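Local coordinates for intracellular exo-alpha-(1->5)-L-arabinofuranosidase (Bifidobacterium longum, PDB 2Y2W), which releases terminal non-reducing alpha-L-arabinofuranosyl residues from arabinan and arabinoxylan by hydrolysis, helping to break down plant cell-wall polysaccharides, at residues D[391-396]-D[465-470]; D[431-436]-D[557-562]; D[48-53]-D[447-452]. All blocks are in the same frame, centred on the assembly; numbering follows the deposited sequence.

Contact 1 (D[391-396]-D[465-470])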
loop_
_atom_site.group_PDB
_atom_site.type_symbol
_atom_site.label_atom_id
_atom_site.label_comp_id
_atom_site.label_asym_id
_atom_site.label_seq_id
_atom_site.Cartn_x
_atom_site.Cartn_y
_atom_site.Cartn_z
ATOM N N LEU D 391 25.150 3.544 -31.150
ATOM C CA LEU D 391 24.386 3.934 -29.960
ATOM C C LEU D 391 25.272 4.681 -28.967
ATOM O O LEU D 391 24.869 5.709 -28.420
ATOM C CB LEU D 391 23.733 2.720 -29.289
ATOM C CG LEU D 391 22.611 1.967 -30.012
ATOM C CD1 LEU D 391 22.216 0.735 -29.217
ATOM C CD2 LEU D 391 21.396 2.844 -30.272
ATOM N N MET D 392 26.484 4.166 -28.760
ATOM C CA MET D 392 27.487 4.814 -27.918
ATOM C C MET D 392 27.852 6.207 -28.440
ATOM O O MET D 392 28.036 7.137 -27.652
ATOM C CB MET D 392 28.739 3.933 -27.800
ATOM C CG MET D 392 29.838 4.497 -26.896
ATOM S SD MET D 392 29.282 4.951 -25.232
ATOM C CE MET D 392 28.990 3.335 -24.511
ATOM N N ILE D 393 27.952 6.334 -29.765
ATOM C CA ILE D 393 28.200 7.623 -30.426
ATOM C C ILE D 393 27.084 8.629 -30.123
ATOM O O ILE D 393 27.361 9.783 -29.785
ATOM C CB ILE D 393 28.397 7.448 -31.963
ATOM C CG1 ILE D 393 29.766 6.817 -32.254
ATOM C CG2 ILE D 393 28.234 8.781 -32.707
ATOM C CD1 ILE D 393 29.940 6.296 -33.673
ATOM N N THR D 394 25.830 8.182 -30.228
ATOM C CA THR D 394 24.673 9.030 -29.912
ATOM C C THR D 394 24.674 9.427 -28.436
ATOM O O THR D 394 24.333 10.563 -28.089
ATOM C CB THR D 394 23.334 8.345 -30.284
ATOM O OG1 THR D 394 23.340 8.014 -31.677
ATOM C CG2 THR D 394 22.143 9.261 -30.005
ATOM N N LEU D 395 25.070 8.487 -27.578
ATOM C CA LEU D 395 25.180 8.742 -26.144
ATOM C C LEU D 395 26.242 9.800 -25.860
ATOM O O LEU D 395 26.017 10.712 -25.063
ATOM C CB LEU D 395 25.485 7.449 -25.376
ATOM C CG LEU D 395 24.356 6.430 -25.173
ATOM C CD1 LEU D 395 24.928 5.097 -24.718
ATOM C CD2 LEU D 395 23.306 6.929 -24.186
ATOM N N LEU D 396 27.388 9.676 -26.529
ATOM C CA LEU D 396 28.475 10.647 -26.407
ATOM C C LEU D 396 28.102 12.003 -27.012
ATOM O O LEU D 396 28.479 13.047 -26.479
ATOM C CB LEU D 396 29.764 10.106 -27.035
ATOM C CG LEU D 396 30.536 9.041 -26.247
ATOM C CD1 LEU D 396 31.519 8.302 -27.140
ATOM C CD2 LEU D 396 31.261 9.653 -25.058
ATOM N N ALA D 465 24.169 8.027 -43.627
ATOM C CA ALA D 465 24.858 6.745 -43.534
ATOM C C ALA D 465 25.979 6.787 -42.498
ATOM O O ALA D 465 26.122 5.865 -41.693
ATOM C CB ALA D 465 25.400 6.331 -44.897
ATOM N N ILE D 466 26.763 7.864 -42.522
ATOM C CA ILE D 466 27.885 8.035 -41.601
ATOM C C ILE D 466 27.451 8.808 -40.354
ATOM O O ILE D 466 26.710 9.791 -40.446
ATOM C CB ILE D 466 29.100 8.735 -42.292
ATOM C CG1 ILE D 466 29.490 8.018 -43.595
ATOM C CG2 ILE D 466 30.304 8.841 -41.344
ATOM C CD1 ILE D 466 29.974 6.571 -43.430
ATOM N N ASP D 467 27.914 8.338 -39.196
ATOM C CA ASP D 467 27.655 8.968 -37.904
ATOM C C ASP D 467 28.925 8.890 -37.054
ATOM O O ASP D 467 29.573 7.842 -37.018
ATOM C CB ASP D 467 26.489 8.261 -37.204
ATOM C CG ASP D 467 25.961 9.030 -36.003
ATOM O OD1 ASP D 467 26.195 10.256 -35.911
ATOM O OD2 ASP D 467 25.298 8.400 -35.150
ATOM N N ALA D 468 29.279 9.986 -36.376
ATOM C CA ALA D 468 30.564 10.074 -35.664
ATOM C C ALA D 468 30.598 11.000 -34.439
ATOM O O ALA D 468 29.821 11.955 -34.346
ATOM C CB ALA D 468 31.676 10.460 -36.643
ATOM N N VAL D 469 31.511 10.699 -33.511
ATOM C CA VAL D 469 31.836 11.568 -32.365
ATOM C C VAL D 469 33.330 11.837 -32.248
ATOM O O VAL D 469 34.154 11.007 -32.636
ATOM C CB VAL D 469 31.399 10.979 -30.995
ATOM C CG1 VAL D 469 29.968 11.322 -30.689
ATOM C CG2 VAL D 469 31.655 9.472 -30.916
ATOM N N VAL D 470 33.669 12.993 -31.683
ATOM C CA VAL D 470 35.056 13.331 -31.378
ATOM C C VAL D 470 35.197 13.655 -29.891
ATOM O O VAL D 470 34.505 14.532 -29.370
ATOM C CB VAL D 470 35.564 14.527 -32.226
ATOM C CG1 VAL D 470 37.010 14.867 -31.876
ATOM C CG2 VAL D 470 35.440 14.230 -33.715
HETATM O O HOH W 1 23.558 10.463 -32.934
#
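I393 and V469 meet as two branched side chains, with strand 466-470 packing against helix 391-396 at 49° to it. The closest side-chain approach is I393 CG1 to V469 CG2, 3.5 Å, where the two residues cross obliquely. The other methyl, V469 CG1, touches I393 CG2 and the helix backbone, 3.2 Å from I393 O, a tight fit of a methyl to a carbonyl oxygen. It also lies 3.9 Å from L396 CB, three residues on. Beta-branched residues suit this place because branching at CB puts bulk close to each backbone, where the axes come within 7.7 Å. Farther toward D467, I393 CD1 lies 3.7 Å from D467 O. D467 CG is anti to its backbone N (chi1 -168°), and OD2 comes 3.8 Å from I393 CG2. This carboxylate is buried; one water hydrogen-bonds to T394 OG1 and donates weakly to D467 OD2, a weak, water-mediated link to the helix. T394 OG1 is also bound to S390 O. Helix 382-397 follows the seventh strand of the parallel barrel and precedes the eighth in the chain, so the contact joins the (beta/alpha)8 barrel to the C-terminal beta domain typical of family 51 arabinofuranosidases.

Contact 2 (D[431-436]-D[557-562])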
loop_
_atom_site.group_PDB
_atom_site.type_symbol
_atom_site.label_atom_id
_atom_site.label_comp_id
_atom_site.label_asym_id
_atom_site.label_seq_id
_atom_site.Cartn_x
_atom_site.Cartn_y
_atom_site.Cartn_z
ATOM N N PHE D 431 31.769 -6.391 -27.477
ATOM C CA PHE D 431 32.806 -6.067 -26.492
ATOM C C PHE D 431 33.734 -4.952 -26.971
ATOM O O PHE D 431 34.050 -4.027 -26.218
ATOM C CB PHE D 431 33.627 -7.326 -26.183
ATOM C CG PHE D 431 34.626 -7.157 -25.074
ATOM C CD1 PHE D 431 35.883 -6.612 -25.323
ATOM C CD2 PHE D 431 34.319 -7.569 -23.782
ATOM C CE1 PHE D 431 36.812 -6.462 -24.299
ATOM C CE2 PHE D 431 35.243 -7.426 -22.746
ATOM C CZ PHE D 431 36.491 -6.872 -23.007
ATOM N N TYR D 432 34.156 -5.049 -28.227
ATOM C CA TYR D 432 35.220 -4.208 -28.778
ATOM C C TYR D 432 34.870 -2.724 -28.991
ATOM O O TYR D 432 35.719 -1.867 -28.751
ATOM C CB TYR D 432 35.788 -4.838 -30.058
ATOM C CG TYR D 432 36.309 -6.250 -29.862
ATOM C CD1 TYR D 432 37.571 -6.480 -29.311
ATOM C CD2 TYR D 432 35.538 -7.357 -30.223
ATOM C CE1 TYR D 432 38.054 -7.777 -29.127
ATOM C CE2 TYR D 432 36.012 -8.659 -30.040
ATOM C CZ TYR D 432 37.271 -8.860 -29.493
ATOM O OH TYR D 432 37.751 -10.142 -29.313
ATOM N N PRO D 433 33.634 -2.411 -29.443
ATOM C CA PRO D 433 33.279 -0.992 -29.543
ATOM C C PRO D 433 33.118 -0.315 -28.185
ATOM O O PRO D 433 33.367 0.890 -28.066
ATOM C CB PRO D 433 31.936 -1.008 -30.286
ATOM C CG PRO D 433 31.871 -2.326 -30.943
ATOM C CD PRO D 433 32.587 -3.263 -30.030
ATOM N N PHE D 434 32.703 -1.084 -27.178
ATOM C CA PHE D 434 32.526 -0.561 -25.824
ATOM C C PHE D 434 33.873 -0.274 -25.163
ATOM O O PHE D 434 34.086 0.820 -24.636
ATOM C CB PHE D 434 31.696 -1.523 -24.966
ATOM C CG PHE D 434 31.217 -0.920 -23.673
ATOM C CD1 PHE D 434 32.003 -0.974 -22.526
ATOM C CD2 PHE D 434 29.977 -0.291 -23.604
ATOM C CE1 PHE D 434 31.565 -0.417 -21.329
ATOM C CE2 PHE D 434 29.527 0.273 -22.411
ATOM C CZ PHE D 434 30.323 0.209 -21.271
ATOM N N ALA D 435 34.772 -1.258 -25.202
ATOM C CA ALA D 435 36.113 -1.129 -24.626
ATOM C C ALA D 435 36.852 0.117 -25.126
ATOM O O ALA D 435 37.363 0.902 -24.324
ATOM C CB ALA D 435 36.929 -2.383 -24.899
ATOM N N GLU D 436 36.889 0.300 -26.444
ATOM C CA GLU D 436 37.545 1.457 -27.054
ATOM C C GLU D 436 36.982 2.790 -26.574
ATOM O O GLU D 436 37.743 3.708 -26.259
ATOM C CB GLU D 436 37.482 1.378 -28.581
ATOM C CG GLU D 436 38.753 0.833 -29.220
ATOM C CD GLU D 436 39.933 1.789 -29.107
ATOM O OE1 GLU D 436 39.725 3.021 -29.178
ATOM O OE2 GLU D 436 41.074 1.302 -28.953
ATOM N N ILE D 557 28.325 -1.550 -43.413
ATOM C CA ILE D 557 28.203 -2.060 -42.035
ATOM C C ILE D 557 29.579 -2.181 -41.369
ATOM O O ILE D 557 30.195 -3.251 -41.370
ATOM C CB ILE D 557 27.418 -3.410 -41.946
ATOM C CG1 ILE D 557 26.119 -3.343 -42.757
ATOM C CG2 ILE D 557 27.126 -3.771 -40.487
ATOM C CD1 ILE D 557 25.513 -4.699 -43.094
ATOM N N SER D 558 30.053 -1.068 -40.812
ATOM C CA SER D 558 31.362 -1.018 -40.160
ATOM C C SER D 558 31.457 0.076 -39.098
ATOM O O SER D 558 30.898 1.164 -39.254
ATOM C CB SER D 558 32.482 -0.847 -41.194
ATOM O OG SER D 558 32.321 0.349 -41.937
ATOM N N TRP D 559 32.173 -0.237 -38.020
ATOM C CA TRP D 559 32.471 0.712 -36.952
ATOM C C TRP D 559 33.966 1.008 -36.956
ATOM O O TRP D 559 34.788 0.099 -37.099
ATOM C CB TRP D 559 32.032 0.145 -35.597
ATOM C CG TRP D 559 32.590 0.866 -34.399
ATOM C CD1 TRP D 559 32.099 1.999 -33.821
ATOM C CD2 TRP D 559 33.739 0.489 -33.628
ATOM N NE1 TRP D 559 32.871 2.356 -32.742
ATOM C CE2 TRP D 559 33.885 1.446 -32.601
ATOM C CE3 TRP D 559 34.661 -0.563 -33.708
ATOM C CZ2 TRP D 559 34.917 1.385 -31.660
ATOM C CZ3 TRP D 559 35.686 -0.624 -32.769
ATOM C CH2 TRP D 559 35.805 0.346 -31.760
ATOM N N ILE D 560 34.311 2.282 -36.801
ATOM C CA ILE D 560 35.706 2.704 -36.837
ATOM C C ILE D 560 36.117 3.413 -35.546
ATOM O O ILE D 560 35.326 4.147 -34.946
ATOM C CB ILE D 560 36.005 3.583 -38.097
ATOM C CG1 ILE D 560 37.239 3.072 -38.838
ATOM C CG2 ILE D 560 36.146 5.065 -37.758
ATOM C CD1 ILE D 560 36.984 1.833 -39.663
ATOM N N SER D 561 37.353 3.161 -35.118
ATOM C CA SER D 561 37.952 3.887 -34.002
ATOM C C SER D 561 39.361 4.328 -34.368
ATOM O O SER D 561 40.188 3.512 -34.784
ATOM C CB SER D 561 37.972 3.038 -32.729
ATOM O OG SER D 561 38.860 1.941 -32.845
ATOM N N VAL D 562 39.620 5.624 -34.218
ATOM C CA VAL D 562 40.930 6.197 -34.517
ATOM C C VAL D 562 41.372 7.172 -33.424
ATOM O O VAL D 562 40.717 8.186 -33.170
ATOM C CB VAL D 562 40.984 6.832 -35.949
ATOM C CG1 VAL D 562 39.672 7.516 -36.307
ATOM C CG2 VAL D 562 42.170 7.786 -36.103
#
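W559 lays one face of its indole against P433, and this CH-pi contact dominates the meeting of helix 431-436 with strand 558-562. P433 CA stands over the six-membered ring, 3.8 Å from its centroid and 20° off the ring normal, while P433 CB sits over the same indole, 3.9 Å from W559 CE2. W559 has its CB turned toward the helix, CG anti to the backbone N (chi1 165°), and the indole spans the 9.8 Å between the axes. A large flat residue suits such a spacing. Proline suits the other side, since its ring is compact and, near the beginning of a helix, its lack of an N-H costs little. The helix follows the last strand of the (beta/alpha)8 barrel and the strand belongs to the C-terminal beta domain, so the indole bridges the two domains of the family 51 fold; L482 and V484 of strand 478-485 also touch it. Other van der Waals contacts involve E436, whose side chain crosses that of W559 at about a right angle, CB lying at the ring edge, in plane, 3.7 Å from W559 CH2. Its next carbon, E436 CG, is 3.8 Å from S561 OG; the short serine lies against the glutamate's aliphatic part without a hydrogen bond. As for electrostatics, E436 OE2 lies close to E563 OE2, and these like charges would probably raise the proton affinity of one acid.

Contact 3 (D[48-53]-D[447-452])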
loop_
_atom_site.group_PDB
_atom_site.type_symbol
_atom_site.label_atom_id
_atom_site.label_comp_id
_atom_site.label_asym_id
_atom_site.label_seq_id
_atom_site.Cartn_x
_atom_site.Cartn_y
_atom_site.Cartn_z
ATOM N N ALA D 48 34.155 16.846 -39.976
ATOM C CA ALA D 48 35.000 17.988 -39.639
ATOM C C ALA D 48 34.429 18.833 -38.502
ATOM O O ALA D 48 33.213 18.925 -38.337
ATOM C CB ALA D 48 35.238 18.852 -40.877
ATOM N N LEU D 49 35.320 19.441 -37.721
ATOM C CA LEU D 49 34.926 20.386 -36.677
ATOM C C LEU D 49 34.912 21.802 -37.243
ATOM O O LEU D 49 35.851 22.209 -37.932
ATOM C CB LEU D 49 35.870 20.300 -35.468
ATOM C CG LEU D 49 35.715 19.196 -34.407
ATOM C CD1 LEU D 49 34.319 19.198 -33.781
ATOM C CD2 LEU D 49 36.067 17.807 -34.945
ATOM N N ASN D 50 33.848 22.546 -36.943
ATOM C CA ASN D 50 33.633 23.883 -37.513
ATOM C C ASN D 50 34.569 24.980 -36.995
ATOM O O ASN D 50 34.112 26.050 -36.574
ATOM C CB ASN D 50 32.165 24.308 -37.361
ATOM C CG ASN D 50 31.316 23.941 -38.571
ATOM O OD1 ASN D 50 31.591 22.963 -39.273
ATOM N ND2 ASN D 50 30.274 24.729 -38.819
ATOM N N ALA D 51 35.875 24.703 -37.046
ATOM C CA ALA D 51 36.944 25.650 -36.684
ATOM C C ALA D 51 36.895 26.176 -35.245
ATOM O O ALA D 51 37.930 26.272 -34.585
ATOM C CB ALA D 51 37.011 26.812 -37.688
ATOM N N ASP D 52 35.698 26.520 -34.774
ATOM C CA ASP D 52 35.518 27.101 -33.448
ATOM C C ASP D 52 34.406 26.418 -32.640
ATOM O O ASP D 52 33.238 26.824 -32.684
ATOM C CB ASP D 52 35.282 28.614 -33.553
ATOM C CG ASP D 52 36.485 29.360 -34.119
ATOM O OD1 ASP D 52 37.619 29.131 -33.638
ATOM O OD2 ASP D 52 36.292 30.181 -35.041
ATOM N N ALA D 53 34.791 25.368 -31.918
ATOM C CA ALA D 53 33.911 24.658 -30.993
ATOM C C ALA D 53 34.539 24.739 -29.594
ATOM O O ALA D 53 35.769 24.697 -29.501
ATOM C CB ALA D 53 33.744 23.220 -31.439
ATOM N N ALA D 447 30.521 17.255 -31.278
ATOM C CA ALA D 447 29.664 16.762 -32.352
ATOM C C ALA D 447 30.075 17.395 -33.684
ATOM O O ALA D 447 29.679 18.525 -33.984
ATOM C CB ALA D 447 28.194 17.045 -32.040
ATOM N N PRO D 448 30.874 16.667 -34.488
ATOM C CA PRO D 448 31.438 17.244 -35.709
ATOM C C PRO D 448 30.393 17.438 -36.802
ATOM O O PRO D 448 29.360 16.764 -36.800
ATOM C CB PRO D 448 32.471 16.203 -36.142
ATOM C CG PRO D 448 31.946 14.917 -35.620
ATOM C CD PRO D 448 31.198 15.234 -34.356
ATOM N N ALA D 449 30.665 18.366 -37.717
ATOM C CA ALA D 449 29.826 18.557 -38.894
ATOM C C ALA D 449 29.924 17.324 -39.786
ATOM O O ALA D 449 31.022 16.891 -40.151
ATOM C CB ALA D 449 30.240 19.810 -39.651
ATOM N N ILE D 450 28.766 16.752 -40.105
ATOM C CA ILE D 450 28.694 15.533 -40.906
ATOM C C ILE D 450 27.979 15.797 -42.232
ATOM O O ILE D 450 26.903 16.401 -42.262
ATOM C CB ILE D 450 27.993 14.379 -40.136
ATOM C CG1 ILE D 450 28.670 14.141 -38.780
ATOM C CG2 ILE D 450 27.986 13.092 -40.969
ATOM C CD1 ILE D 450 27.813 13.393 -37.769
ATOM N N SER D 451 28.601 15.348 -43.320
ATOM C CA SER D 451 28.003 15.404 -44.650
ATOM C C SER D 451 28.167 14.053 -45.337
ATOM O O SER D 451 29.253 13.717 -45.809
ATOM C CB SER D 451 28.643 16.516 -45.486
ATOM O OG SER D 451 28.512 17.776 -44.849
ATOM N N SER D 452 27.088 13.278 -45.375
ATOM C CA SER D 452 27.110 11.939 -45.958
ATOM C C SER D 452 25.867 11.686 -46.808
ATOM O O SER D 452 24.814 12.275 -46.553
ATOM C CB SER D 452 27.220 10.875 -44.857
ATOM O OG SER D 452 26.000 10.729 -44.148
#
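A48 and A449 form an antiparallel hydrogen-bonded pair, linked by A48 N to A449 O at 3.1 Å, with an N-H...O angle of 165°, and by A449 N to A48 O at 2.7 Å, the second being shorter but more bent, 133° at the hydrogen. Both alanine methyls lie on the same face of the sheet, where such small groups leave little bulk on a partly exposed surface. On that side N50 also arrives: its OD1 is 3.5 Å from A449 CB, a van der Waals touch at the exposed side of the contact, where an amide fits because it can face solvent. N50 is the centre of an inverse gamma turn, in which A51 N bonds to L49 O, and there the chain leaves its partner strand. Apolar contact is made by L49 and P448, both buried. The leucine's CG lies anti to its carbonyl carbon (chi1 -81°); both branches come at the proline from one side, CD1 4.0 Å from P448 CA and CD2 4.1 Å from P448 CB. P448 CB in addition lies 3.6 Å from A48 O, so the proline ring borders the bonded pair. Beyond the pair, a backbone bond between S451 and S46 continues the pairing. Strand 45-48 lies between strand 444-456 (antiparallel) and strand 492-497 (parallel). L49 and P448 both rest on V470 of strand 462-473, so a segment from near the N-terminus is built into the sheet of the C-terminal beta domain.

Contacts 1 and 2 are buried and lie between domains: each sets a helix of the barrel against the C-terminal beta domain, and they meet where M392 CE packs 3.8 Å from F434 CE2. Contact 3 lies farther out, partly buried, within the beta domain itself. All three reach one mixed sheet, and contacts 1 and 3 use neighbouring strands, 462-473 and 444-456, while contacts 2 and 3 stay about 11 Å apart at their nearest atoms. The chemistry follows the place: aliphatic branches and a water at 391-396/465-470, an aromatic face at 431-436/557-562, and direct backbone hydrogen bonds, absent across the other two, at 48-53/447-452.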